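Local coordinates for trimeric intracellular cation channel type 1B.2 (Caenorhabditis elegans, PDB 5EIK), which forms a homotrimeric potassium channel in the endoplasmic reticulum membrane, binds PIP2 and may carry the counter-ion current that accompanies calcium release, at residues A[21-26]-A[220-225]; A[34-39]-A[92-97]; A[44-49]-A[169-174]; A[66-69]-A[74-77]. All coordinates share one frame; numbering follows the deposited sequence.

How the interactions relate
From the N terminus, helix 11-24 comes first, and interaction 1 brings its end back against helix 218-238, closing a loop that holds all the other contacts. The next helix, 30-47, is used twice. Near its start, interaction 2 joins it to helix 92-107; near its end, interaction 3 joins it to helix 167-177. These two loops cross along the chain. Interaction 4 is the short local contact between helices 59-70 and 72-81, nested within both, and it touches both: Thr39 packs on Met69, and Glu174 and Val170 pack on Leu68. Interaction 1 stands apart, with its nearest atoms about 7 Å from interaction 2.

Interaction 1: A[21-26]-A[220-225]; sequences YVQKLK and LVYLCV. With DMU (decyl-beta-D-maltopyranoside), chain K.
Helix 11-24, probably on the lumenal side, leans here on the last transmembrane helix, 218-238, through Val22 and Gln23 on one side and Tyr222 and Leu223 on the other. Tyr222 does most of the work. With its CG anti to the backbone N (chi1 -162°), the ring reaches across to the other helix, and Gln23 CB lies over one face, 4.0 Å from the centroid of the Tyr222 ring, in a CH-pi contact. Val22 CG1 meets the edge instead, 4.1 Å from Tyr222 CE2, and the other methyl, Val22 CG2, looks to Leu223 CD1 at 4.5 Å. Tyr222 also rests on Thr135 and His136 of helix 120-148, so its ring is wedged among three helices. Replacing Tyr222 by an alanine is likely to leave Gln23 CB without the ring face it lies on and to open a gap beside Val22. A maltoside detergent is modelled beside Tyr21, but its O6 runs into the Tyr21 ring, and its pose is doubtful. Between the two segments themselves, the contact rests on CH-pi and apolar packing.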
# COMPACT_ATOMS: atom_id res chain seq x y z
N TYR A 21 -31.06 2.48 -22.95
CA TYR A 21 -30.29 3.25 -23.90
C TYR A 21 -28.92 3.63 -23.33
O TYR A 21 -27.88 3.27 -23.89
CB TYR A 21 -31.06 4.52 -24.27
CG TYR A 21 -30.21 5.53 -24.99
CD1 TYR A 21 -29.68 5.23 -26.23
CD2 TYR A 21 -29.90 6.76 -24.41
CE1 TYR A 21 -28.86 6.12 -26.88
CE2 TYR A 21 -29.07 7.67 -25.06
CZ TYR A 21 -28.55 7.34 -26.30
OH TYR A 21 -27.73 8.22 -26.96
N VAL A 22 -28.94 4.37 -22.22
CA VAL A 22 -27.73 4.81 -21.57
C VAL A 22 -26.84 3.62 -21.21
O VAL A 22 -25.64 3.65 -21.42
CB VAL A 22 -28.05 5.60 -20.29
CG1 VAL A 22 -26.78 5.88 -19.51
CG2 VAL A 22 -28.73 6.90 -20.65
N GLN A 23 -27.46 2.57 -20.69
CA GLN A 23 -26.73 1.38 -20.29
C GLN A 23 -26.01 0.65 -21.42
O GLN A 23 -25.08 -0.12 -21.17
CB GLN A 23 -27.68 0.42 -19.57
CG GLN A 23 -27.05 -0.88 -19.14
CD GLN A 23 -27.86 -1.60 -18.08
OE1 GLN A 23 -29.06 -1.79 -18.23
NE2 GLN A 23 -27.19 -2.01 -17.00
N LYS A 24 -26.42 0.89 -22.66
CA LYS A 24 -25.78 0.23 -23.80
C LYS A 24 -24.77 1.11 -24.53
O LYS A 24 -24.08 0.65 -25.44
CB LYS A 24 -26.85 -0.26 -24.79
CG LYS A 24 -27.38 -1.66 -24.50
CD LYS A 24 -27.91 -1.80 -23.08
CE LYS A 24 -28.49 -3.18 -22.83
NZ LYS A 24 -29.69 -3.44 -23.67
N LEU A 25 -24.69 2.38 -24.14
CA LEU A 25 -23.76 3.32 -24.76
C LEU A 25 -22.34 2.77 -24.81
O LEU A 25 -21.82 2.30 -23.80
CB LEU A 25 -23.75 4.63 -23.99
CG LEU A 25 -24.96 5.53 -24.13
CD1 LEU A 25 -24.88 6.66 -23.12
CD2 LEU A 25 -25.02 6.07 -25.56
N LYS A 26 -21.72 2.84 -25.98
CA LYS A 26 -20.34 2.38 -26.11
C LYS A 26 -19.45 3.48 -25.54
O LYS A 26 -19.27 4.54 -26.15
CB LYS A 26 -19.99 2.11 -27.57
CG LYS A 26 -18.60 1.53 -27.75
CD LYS A 26 -18.47 0.20 -27.03
CE LYS A 26 -17.07 -0.01 -26.47
NZ LYS A 26 -16.76 0.94 -25.36
N LEU A 220 -34.68 0.98 -15.36
CA LEU A 220 -35.21 2.22 -14.80
C LEU A 220 -34.36 2.63 -13.60
O LEU A 220 -34.09 3.81 -13.40
CB LEU A 220 -36.66 2.02 -14.37
CG LEU A 220 -37.34 3.22 -13.71
CD1 LEU A 220 -37.38 4.41 -14.68
CD2 LEU A 220 -38.75 2.82 -13.29
N VAL A 221 -33.94 1.64 -12.81
CA VAL A 221 -33.10 1.91 -11.65
C VAL A 221 -31.80 2.48 -12.17
O VAL A 221 -31.27 3.46 -11.64
CB VAL A 221 -32.80 0.61 -10.85
CG1 VAL A 221 -31.70 0.86 -9.84
CG2 VAL A 221 -34.05 0.13 -10.13
N TYR A 222 -31.29 1.88 -13.24
CA TYR A 222 -30.06 2.34 -13.83
C TYR A 222 -30.18 3.82 -14.19
O TYR A 222 -29.27 4.61 -13.90
CB TYR A 222 -29.74 1.56 -15.10
CG TYR A 222 -28.30 1.68 -15.50
CD1 TYR A 222 -27.33 0.83 -14.96
CD2 TYR A 222 -27.89 2.67 -16.40
CE1 TYR A 222 -25.98 0.97 -15.30
CE2 TYR A 222 -26.54 2.81 -16.74
CZ TYR A 222 -25.60 1.95 -16.18
OH TYR A 222 -24.27 2.06 -16.51
N LEU A 223 -31.29 4.18 -14.80
CA LEU A 223 -31.52 5.56 -15.20
C LEU A 223 -31.48 6.48 -13.99
O LEU A 223 -30.89 7.56 -14.04
CB LEU A 223 -32.87 5.71 -15.90
CG LEU A 223 -33.06 7.07 -16.56
CD1 LEU A 223 -32.05 7.21 -17.69
CD2 LEU A 223 -34.47 7.19 -17.10
N CYS A 224 -32.10 6.04 -12.89
CA CYS A 224 -32.12 6.84 -11.68
C CYS A 224 -30.72 7.02 -11.10
O CYS A 224 -30.36 8.12 -10.68
CB CYS A 224 -33.02 6.20 -10.62
SG CYS A 224 -34.76 6.31 -11.02
N VAL A 225 -29.93 5.95 -11.09
CA VAL A 225 -28.57 6.03 -10.56
C VAL A 225 -27.77 7.05 -11.36
O VAL A 225 -27.17 7.96 -10.79
CB VAL A 225 -27.85 4.68 -10.61
CG1 VAL A 225 -26.42 4.85 -10.13
CG2 VAL A 225 -28.57 3.69 -9.73
C1 DMU K . -21.81 6.47 -28.18
C2 DMU K . -22.51 5.46 -29.13
C3 DMU K . -23.94 6.02 -29.61
C4 DMU K . -23.81 7.47 -30.02
O5 DMU K . -23.32 8.26 -28.93
C6 DMU K . -21.93 7.92 -28.72
O7 DMU K . -24.54 5.31 -30.90
O16 DMU K . -21.36 8.83 -27.77
C18 DMU K . -20.92 9.99 -28.49
C19 DMU K . -20.32 10.99 -27.49
C22 DMU K . -20.56 12.41 -27.96
C25 DMU K . -21.02 13.24 -26.76
C28 DMU K . -21.37 14.65 -27.25
C31 DMU K . -21.52 15.59 -26.05
C34 DMU K . -20.20 16.33 -25.81
C37 DMU K . -20.46 17.65 -25.07
C40 DMU K . -19.29 17.94 -24.12
C43 DMU K . -18.22 18.76 -24.85
O49 DMU K . -20.43 6.13 -28.09
O55 DMU K . -22.65 4.22 -28.41
C57 DMU K . -25.18 8.00 -30.45
O61 DMU K . -25.03 9.27 -31.09
C5 DMU K . -25.30 3.05 -31.37
C7 DMU K . -26.59 3.37 -32.15
C8 DMU K . -27.76 3.50 -31.26
C9 DMU K . -27.49 4.57 -30.18
O1 DMU K . -26.31 4.26 -29.47
C10 DMU K . -25.09 4.10 -30.29
O2 DMU K . -28.85 3.90 -32.01
O3 DMU K . -24.18 3.01 -32.20
O4 DMU K . -26.85 2.32 -33.12
C11 DMU K . -28.66 4.75 -29.22
O6 DMU K . -28.43 5.83 -28.32

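Interaction 2: A[34-39]-A[92-97]; sequences AHYVLT and HADILL. With DMU (decyl-beta-D-maltopyranoside), chain J.
This is a helix-to-helix contact inside the transmembrane bundle of the TRIC fold, where Tyr36 of helix 30-47 spans to Asp94 and Leu97 near the start of helix 92-107. The backbones stand well apart, with Tyr36 CA and Leu97 CA 8.4 Å from each other, and the tyrosine ring bridges the distance. Its CG is anti to the carbonyl carbon (chi1 -59°), which carries the ring out from helix 30-47 toward helix 92-107. Leu97 comes to the edge of that ring, with Tyr36 CE2 3.7 Å from Leu97 CG and the CD2 methyl in the ring plane. The two side chains cross at about a right angle. Phe71, from the break between helices 59-70 and 72-81, meets the tyrosine ring as well, and Val101 packs on it one turn further along helix 92-107. A phosphatidylcholine lies against the neighbouring Leu96, consistent with that flank facing lipid, while Ile95 packs on Leu154 of the second subunit. At its far end the phenol is polar and close to an acid: Tyr36 OH stays 3.7 Å from Asp94 CB, and the ring and carboxylate planes are 61° apart. A water fills the link. Tyr36 OH donates to it at 2.6 Å, and the water in turn donates to Asp94 OD1 at 2.5 Å.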
# COMPACT_ATOMS: atom_id res chain seq x y z
N ALA A 34 -13.50 11.65 -21.93
CA ALA A 34 -14.03 12.68 -21.04
C ALA A 34 -13.46 12.46 -19.64
O ALA A 34 -13.03 13.40 -18.98
CB ALA A 34 -15.57 12.61 -21.00
N HIS A 35 -13.48 11.20 -19.20
CA HIS A 35 -12.94 10.86 -17.89
C HIS A 35 -11.43 11.17 -17.84
O HIS A 35 -10.94 11.78 -16.89
CB HIS A 35 -13.20 9.38 -17.59
CG HIS A 35 -12.45 8.86 -16.40
ND1 HIS A 35 -12.67 9.31 -15.12
CD2 HIS A 35 -11.44 7.96 -16.32
CE1 HIS A 35 -11.84 8.70 -14.29
NE2 HIS A 35 -11.08 7.88 -14.99
N TYR A 36 -10.69 10.77 -18.88
CA TYR A 36 -9.25 11.04 -18.91
C TYR A 36 -8.97 12.54 -18.87
O TYR A 36 -8.09 12.98 -18.12
CB TYR A 36 -8.60 10.46 -20.17
CG TYR A 36 -8.77 8.97 -20.32
CD1 TYR A 36 -8.74 8.12 -19.21
CD2 TYR A 36 -8.97 8.40 -21.58
CE1 TYR A 36 -8.91 6.75 -19.35
CE2 TYR A 36 -9.14 7.04 -21.74
CZ TYR A 36 -9.12 6.22 -20.62
OH TYR A 36 -9.31 4.87 -20.80
N VAL A 37 -9.70 13.31 -19.67
CA VAL A 37 -9.52 14.75 -19.70
C VAL A 37 -9.73 15.36 -18.33
O VAL A 37 -8.89 16.11 -17.84
CB VAL A 37 -10.49 15.43 -20.70
CG1 VAL A 37 -10.37 16.95 -20.59
CG2 VAL A 37 -10.15 15.01 -22.11
N LEU A 38 -10.85 15.04 -17.69
CA LEU A 38 -11.12 15.57 -16.36
C LEU A 38 -10.07 15.10 -15.35
O LEU A 38 -9.64 15.88 -14.48
CB LEU A 38 -12.54 15.19 -15.91
CG LEU A 38 -13.66 15.91 -16.69
CD1 LEU A 38 -15.04 15.39 -16.28
CD2 LEU A 38 -13.56 17.40 -16.42
N THR A 39 -9.65 13.85 -15.44
CA THR A 39 -8.64 13.34 -14.53
C THR A 39 -7.33 14.12 -14.70
O THR A 39 -6.69 14.51 -13.71
CB THR A 39 -8.37 11.82 -14.79
OG1 THR A 39 -9.55 11.07 -14.51
CG2 THR A 39 -7.23 11.32 -13.91
N HIS A 92 -4.41 -2.05 -23.86
CA HIS A 92 -3.65 -1.21 -24.77
C HIS A 92 -4.40 -0.02 -25.33
O HIS A 92 -3.94 1.11 -25.24
CB HIS A 92 -3.07 -2.07 -25.89
CG HIS A 92 -2.21 -3.19 -25.39
ND1 HIS A 92 -2.72 -4.27 -24.69
CD2 HIS A 92 -0.87 -3.38 -25.44
CE1 HIS A 92 -1.73 -5.07 -24.34
NE2 HIS A 92 -0.59 -4.55 -24.78
N ALA A 93 -5.57 -0.27 -25.91
CA ALA A 93 -6.37 0.82 -26.46
C ALA A 93 -6.63 1.89 -25.40
O ALA A 93 -6.47 3.09 -25.67
CB ALA A 93 -7.70 0.28 -27.00
N ASP A 94 -7.02 1.47 -24.20
CA ASP A 94 -7.30 2.40 -23.11
C ASP A 94 -6.08 3.22 -22.72
O ASP A 94 -6.15 4.45 -22.61
CB ASP A 94 -7.80 1.67 -21.86
CG ASP A 94 -9.17 1.08 -22.03
OD1 ASP A 94 -9.95 1.61 -22.87
OD2 ASP A 94 -9.48 0.10 -21.33
N ILE A 95 -4.95 2.54 -22.52
CA ILE A 95 -3.72 3.21 -22.13
C ILE A 95 -3.27 4.18 -23.21
O ILE A 95 -2.77 5.27 -22.91
CB ILE A 95 -2.60 2.20 -21.84
CG1 ILE A 95 -3.05 1.25 -20.75
CG2 ILE A 95 -1.34 2.92 -21.42
CD1 ILE A 95 -3.51 1.94 -19.49
N LEU A 96 -3.44 3.79 -24.47
CA LEU A 96 -3.04 4.67 -25.55
C LEU A 96 -3.90 5.93 -25.55
O LEU A 96 -3.38 7.04 -25.58
CB LEU A 96 -3.16 3.99 -26.91
CG LEU A 96 -2.74 4.92 -28.05
CD1 LEU A 96 -1.30 5.36 -27.88
CD2 LEU A 96 -2.90 4.21 -29.35
N LEU A 97 -5.22 5.75 -25.50
CA LEU A 97 -6.14 6.88 -25.49
C LEU A 97 -5.84 7.78 -24.29
O LEU A 97 -5.86 9.01 -24.40
CB LEU A 97 -7.60 6.40 -25.45
CG LEU A 97 -8.70 7.49 -25.40
CD1 LEU A 97 -8.61 8.41 -26.60
CD2 LEU A 97 -10.07 6.84 -25.35
C1 DMU J . -1.40 1.93 -33.88
C2 DMU J . -2.47 3.03 -33.98
C3 DMU J . -3.76 2.60 -33.23
C4 DMU J . -3.42 2.09 -31.80
O5 DMU J . -2.46 1.02 -31.84
C6 DMU J . -1.20 1.52 -32.38
O7 DMU J . -4.61 3.71 -33.17
O16 DMU J . -0.20 0.47 -32.25
C18 DMU J . 1.16 1.01 -32.22
C19 DMU J . 1.26 2.32 -31.41
C22 DMU J . 2.45 2.23 -30.47
C25 DMU J . 2.69 3.62 -29.88
C28 DMU J . 4.05 3.65 -29.19
C31 DMU J . 4.50 5.10 -29.09
C34 DMU J . 4.53 5.50 -27.62
C37 DMU J . 5.36 6.77 -27.46
C40 DMU J . 5.98 6.79 -26.07
C43 DMU J . 7.50 6.97 -26.21
O49 DMU J . -0.18 2.47 -34.44
O55 DMU J . -2.80 3.24 -35.37
C57 DMU J . -4.69 1.60 -31.07
O61 DMU J . -4.40 1.51 -29.66
C5 DMU J . -6.60 4.84 -34.15
C7 DMU J . -7.32 4.88 -32.80
C8 DMU J . -8.06 3.48 -32.53
C9 DMU J . -7.08 2.38 -32.63
O1 DMU J . -6.29 2.41 -33.81
C10 DMU J . -5.62 3.61 -34.12
O2 DMU J . -8.56 3.57 -31.30
O3 DMU J . -5.82 5.99 -34.29
O4 DMU J . -8.28 5.89 -32.72
C11 DMU J . -7.81 1.03 -32.49
O6 DMU J . -6.87 -0.02 -32.48
O HOH W 1 -10.64 4.03 -22.84

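Interaction 3: A[44-49]-A[169-174]; sequences RHDLGP and VVKIVE
Asp46, in the last turn of helix 30-47, and Lys171, on helix 167-177, have their CA atoms 9.7 Å apart, too far for the backbones to touch, so two side chains make the contact. They come from opposite directions. Lys171 is fully extended, its CG anti to the backbone N (chi1 -171°) and every later torsion near 180°, which delivers the ammonium to the carboxylate. Asp46 OD2 forms a salt bridge with Lys171 NZ at 3.3 Å, while Asp46 OD1 is farther, 3.9 Å from the same nitrogen. The placing of the lysine CE against the carboxylate is tight, and its detail is doubtful. Helix 167-177 is the second half of the discontinuous membrane span 152-178, which is broken near Gly168, a residue that binds PIP2, so the bridge joins the first transmembrane helix to this broken one beside the lipid site. Lys171 itself comes within about 4 Å of the bound PIP2 lipid at its nearest atoms. A leucine in place of Asp46 would probably leave the Lys171 ammonium without this carboxylate and free the long chain to swing. Gly48 is the first residue to leave helical backbone angles, with phi positive (97°); a CB there would press on the carbonyl O of Leu47. Arg44 turns elsewhere, forming a salt bridge to Asp111 and a cation-pi contact with Phe114.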
# COMPACT_ATOMS: atom_id res chain seq x y z
N ARG A 44 -3.35 18.31 -13.08
CA ARG A 44 -2.72 19.57 -13.43
C ARG A 44 -3.04 20.66 -12.41
O ARG A 44 -2.18 21.47 -12.06
CB ARG A 44 -3.16 20.01 -14.83
CG ARG A 44 -2.66 21.38 -15.23
CD ARG A 44 -2.63 21.56 -16.75
NE ARG A 44 -2.38 22.96 -17.10
CZ ARG A 44 -2.16 23.40 -18.33
NH1 ARG A 44 -2.16 22.56 -19.36
NH2 ARG A 44 -1.95 24.69 -18.54
N HIS A 45 -4.28 20.69 -11.93
CA HIS A 45 -4.65 21.68 -10.92
C HIS A 45 -3.88 21.39 -9.63
O HIS A 45 -3.37 22.31 -8.98
CB HIS A 45 -6.16 21.62 -10.65
CG HIS A 45 -6.62 22.57 -9.60
ND1 HIS A 45 -6.67 23.93 -9.79
CD2 HIS A 45 -7.06 22.35 -8.33
CE1 HIS A 45 -7.10 24.52 -8.69
NE2 HIS A 45 -7.35 23.58 -7.79
N ASP A 46 -3.78 20.12 -9.26
CA ASP A 46 -3.07 19.74 -8.06
C ASP A 46 -1.56 19.96 -8.14
O ASP A 46 -0.89 20.03 -7.12
CB ASP A 46 -3.36 18.27 -7.70
CG ASP A 46 -4.80 18.05 -7.25
OD1 ASP A 46 -5.38 18.96 -6.62
OD2 ASP A 46 -5.36 16.96 -7.52
N LEU A 47 -1.03 20.07 -9.36
CA LEU A 47 0.41 20.28 -9.53
C LEU A 47 0.83 21.72 -9.25
O LEU A 47 2.00 21.97 -8.95
CB LEU A 47 0.85 19.88 -10.94
CG LEU A 47 1.17 18.39 -11.12
CD1 LEU A 47 1.45 18.08 -12.58
CD2 LEU A 47 2.38 18.04 -10.26
N GLY A 48 -0.10 22.65 -9.36
CA GLY A 48 0.22 24.04 -9.09
C GLY A 48 0.55 24.93 -10.27
O GLY A 48 0.37 24.55 -11.42
N PRO A 49 1.05 26.15 -10.00
CA PRO A 49 1.43 27.17 -10.99
C PRO A 49 2.57 26.72 -11.90
O PRO A 49 2.63 27.10 -13.07
CB PRO A 49 1.84 28.36 -10.12
CG PRO A 49 1.06 28.16 -8.86
CD PRO A 49 1.21 26.68 -8.63
N VAL A 169 -7.89 7.16 -3.10
CA VAL A 169 -6.77 6.43 -2.55
C VAL A 169 -5.52 6.74 -3.35
O VAL A 169 -4.48 7.08 -2.79
CB VAL A 169 -7.03 4.91 -2.58
CG1 VAL A 169 -5.75 4.16 -2.28
CG2 VAL A 169 -8.07 4.56 -1.55
N VAL A 170 -5.63 6.62 -4.67
CA VAL A 170 -4.49 6.86 -5.54
C VAL A 170 -3.97 8.29 -5.45
O VAL A 170 -2.76 8.52 -5.56
CB VAL A 170 -4.84 6.50 -7.01
CG1 VAL A 170 -3.66 6.78 -7.91
CG2 VAL A 170 -5.22 5.02 -7.09
N LYS A 171 -4.87 9.24 -5.22
CA LYS A 171 -4.44 10.63 -5.09
C LYS A 171 -3.47 10.74 -3.91
O LYS A 171 -2.38 11.30 -4.04
CB LYS A 171 -5.65 11.53 -4.85
CG LYS A 171 -5.34 13.02 -4.93
CD LYS A 171 -6.62 13.84 -4.91
CE LYS A 171 -6.35 15.31 -5.22
NZ LYS A 171 -7.62 16.08 -5.35
N ILE A 172 -3.86 10.19 -2.76
CA ILE A 172 -3.02 10.21 -1.57
C ILE A 172 -1.65 9.59 -1.89
O ILE A 172 -0.61 10.14 -1.51
CB ILE A 172 -3.67 9.41 -0.43
CG1 ILE A 172 -4.94 10.13 0.03
CG2 ILE A 172 -2.67 9.21 0.73
CD1 ILE A 172 -5.71 9.39 1.09
N VAL A 173 -1.66 8.46 -2.60
CA VAL A 173 -0.43 7.81 -2.97
C VAL A 173 0.46 8.76 -3.77
O VAL A 173 1.66 8.84 -3.51
CB VAL A 173 -0.68 6.55 -3.83
CG1 VAL A 173 0.64 6.03 -4.37
CG2 VAL A 173 -1.32 5.46 -2.98
N GLU A 174 -0.13 9.47 -4.72
CA GLU A 174 0.63 10.40 -5.55
C GLU A 174 1.16 11.62 -4.81
O GLU A 174 2.24 12.13 -5.12
CB GLU A 174 -0.22 10.86 -6.73
CG GLU A 174 -0.11 9.94 -7.91
CD GLU A 174 -0.97 10.38 -9.07
OE1 GLU A 174 -1.19 11.60 -9.22
OE2 GLU A 174 -1.41 9.50 -9.85

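Interaction 4: A[66-69]-A[74-77]; sequences CMLM and SFLS. With PT5 ([(2R)-1-octadecanoyloxy-3-[oxidanyl-[(1R,2R,3S,4R,5R,6S)-2,3,6-tris(oxidanyl)-4,5-diphosphonooxy-cyclohexyl]oxy-phospho ryl]oxy-propan-2-yl] (8Z)-icosa-5,8,11,14-tetraenoate), chain B.
Met67 O, a backbone oxygen of helix 59-70, faces an aromatic ring: it lies in the plane of Phe75, at the ring edge, 4.0 Å from Phe75 CE2. Phe75 CE2 also meets Leu68 CD2, obliquely, at 3.8 Å. The ring lies against the leucine backbone too, with Phe75 CD2 3.8 Å from Leu68 O. The phenylalanine has its CG anti to the carbonyl carbon (chi1 -73°), and this turns the ring toward Met67 and Leu68. The membrane span 58-82 is discontinuously helical, and helices 59-70 and 72-81 are its two halves; Leu68 and Phe75 thus pack across the break, an internal contact of one transmembrane element. The bound PIP2 lipid lies over one face of the ring. Its C20 sits 4.0 Å above the plane of the Phe75 ring, offset toward the rim, and C21 of the same acyl chain is 3.5 Å from Leu68 CD2. The other acyl chain reaches Leu68 too, with lipid C33 4.1 Å from Leu68 CD1. Lys130 and Arg134 of the second subunit hydrogen-bond to the same lipid, so it spans two subunits, consistent with the probable need for PIP2 in trimerization. Away from the lipid, Leu68 packs on Val170 and Glu174 of helix 167-177, and Phe75 on Ile85 and Pro88.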
# COMPACT_ATOMS: atom_id res chain seq x y z
N CYS A 66 -0.83 10.76 -14.13
CA CYS A 66 -2.12 10.79 -14.79
C CYS A 66 -2.68 9.40 -15.09
O CYS A 66 -3.88 9.17 -15.00
CB CYS A 66 -2.04 11.62 -16.08
SG CYS A 66 -1.94 13.40 -15.76
N MET A 67 -1.81 8.45 -15.44
CA MET A 67 -2.29 7.12 -15.72
C MET A 67 -2.83 6.49 -14.42
O MET A 67 -3.87 5.83 -14.43
CB MET A 67 -1.17 6.25 -16.30
CG MET A 67 -0.71 6.67 -17.68
SD MET A 67 -2.03 6.70 -18.95
CE MET A 67 -2.56 8.44 -18.88
N LEU A 68 -2.12 6.70 -13.31
CA LEU A 68 -2.56 6.12 -12.05
C LEU A 68 -3.93 6.62 -11.65
O LEU A 68 -4.77 5.86 -11.17
CB LEU A 68 -1.56 6.42 -10.92
CG LEU A 68 -0.20 5.72 -11.02
CD1 LEU A 68 0.46 5.73 -9.66
CD2 LEU A 68 -0.39 4.29 -11.50
N MET A 69 -4.16 7.91 -11.86
CA MET A 69 -5.44 8.51 -11.52
C MET A 69 -6.51 8.13 -12.54
O MET A 69 -7.66 7.91 -12.19
CB MET A 69 -5.31 10.03 -11.46
CG MET A 69 -4.57 10.53 -10.24
SD MET A 69 -5.43 10.12 -8.71
CE MET A 69 -6.80 11.25 -8.82
N SER A 74 -9.62 0.77 -11.25
CA SER A 74 -9.18 -0.56 -11.67
C SER A 74 -7.98 -1.05 -10.85
O SER A 74 -7.87 -2.24 -10.56
CB SER A 74 -8.82 -0.57 -13.16
OG SER A 74 -9.93 -0.20 -13.94
N PHE A 75 -7.09 -0.13 -10.48
CA PHE A 75 -5.94 -0.53 -9.68
C PHE A 75 -6.40 -0.93 -8.29
O PHE A 75 -5.96 -1.95 -7.76
CB PHE A 75 -4.92 0.61 -9.57
CG PHE A 75 -4.16 0.85 -10.84
CD1 PHE A 75 -3.40 -0.16 -11.42
CD2 PHE A 75 -4.17 2.10 -11.44
CE1 PHE A 75 -2.68 0.07 -12.58
CE2 PHE A 75 -3.46 2.34 -12.59
CZ PHE A 75 -2.71 1.32 -13.17
N LEU A 76 -7.29 -0.14 -7.69
CA LEU A 76 -7.77 -0.47 -6.36
C LEU A 76 -8.52 -1.81 -6.39
O LEU A 76 -8.35 -2.65 -5.51
CB LEU A 76 -8.69 0.63 -5.84
CG LEU A 76 -9.14 0.47 -4.38
CD1 LEU A 76 -7.92 0.17 -3.51
CD2 LEU A 76 -9.83 1.76 -3.92
N SER A 77 -9.33 -1.98 -7.42
CA SER A 77 -10.09 -3.21 -7.58
C SER A 77 -9.16 -4.41 -7.61
O SER A 77 -9.36 -5.36 -6.86
CB SER A 77 -10.93 -3.16 -8.87
OG SER A 77 -11.64 -4.37 -9.07
O12 PT5 B . 12.61 10.14 -7.45
P1 PT5 B . 11.96 9.05 -6.62
O13 PT5 B . 11.34 7.70 -7.52
O11 PT5 B . 10.67 9.55 -5.72
O6 PT5 B . 14.94 9.44 -4.13
O1 PT5 B . 12.93 8.35 -5.58
C1 PT5 B . 14.27 8.02 -5.92
C6 PT5 B . 15.02 8.10 -4.62
C2 PT5 B . 14.43 6.57 -6.53
O2 PT5 B . 13.84 5.60 -5.65
C3 PT5 B . 15.94 6.21 -6.69
O3 PT5 B . 16.01 4.86 -7.13
C4 PT5 B . 16.70 6.34 -5.40
O4 PT5 B . 18.07 6.22 -5.65
P4 PT5 B . 18.91 4.95 -5.06
O41 PT5 B . 18.78 4.78 -3.46
O42 PT5 B . 20.48 5.11 -5.42
O43 PT5 B . 18.38 3.69 -5.69
C5 PT5 B . 16.50 7.71 -4.73
O5 PT5 B . 17.04 7.62 -3.41
P5 PT5 B . 18.42 8.46 -3.15
O52 PT5 B . 19.12 8.97 -4.49
O51 PT5 B . 18.07 9.73 -2.10
O53 PT5 B . 19.28 7.31 -2.30
C7 PT5 B . 10.47 6.72 -6.88
C8 PT5 B . 9.34 6.42 -7.88
C9 PT5 B . 8.05 7.29 -7.68
O16 PT5 B . 8.98 4.99 -7.76
C10 PT5 B . 9.42 4.18 -8.77
O17 PT5 B . 10.55 3.74 -8.84
O18 PT5 B . 6.86 6.39 -7.62
C11 PT5 B . 5.53 6.85 -7.91
O19 PT5 B . 5.24 7.83 -8.65
C12 PT5 B . 8.34 3.84 -9.80
C13 PT5 B . 8.06 2.34 -10.10
C14 PT5 B . 7.00 2.19 -11.21
C15 PT5 B . 5.61 1.81 -10.67
C16 PT5 B . 4.59 1.44 -11.79
C17 PT5 B . 3.14 1.95 -11.50
C18 PT5 B . 2.06 0.92 -11.84
C19 PT5 B . 0.94 0.84 -11.28
C20 PT5 B . 0.34 0.56 -9.89
C21 PT5 B . -0.05 1.81 -9.05
C22 PT5 B . -0.35 1.46 -7.58
C23 PT5 B . -1.58 2.22 -7.03
C24 PT5 B . -2.59 1.29 -6.32
C31 PT5 B . 4.46 5.99 -7.24
C32 PT5 B . 4.13 4.70 -8.04
C33 PT5 B . 3.14 3.75 -7.31
C34 PT5 B . 3.81 2.64 -6.47
C35 PT5 B . 2.89 1.66 -5.58
C36 PT5 B . 2.71 1.83 -4.22
C37 PT5 B . 1.35 1.48 -3.59
C38 PT5 B . 1.63 0.78 -2.36
C39 PT5 B . 1.47 1.26 -0.98
C40 PT5 B . 2.41 2.29 -0.43
C25 PT5 B . -2.48 1.37 -4.78
C26 PT5 B . -3.30 0.29 -4.06
C41 PT5 B . 1.86 3.71 -0.22
C42 PT5 B . 2.95 4.71 0.19
C43 PT5 B . 3.59 5.43 -1.00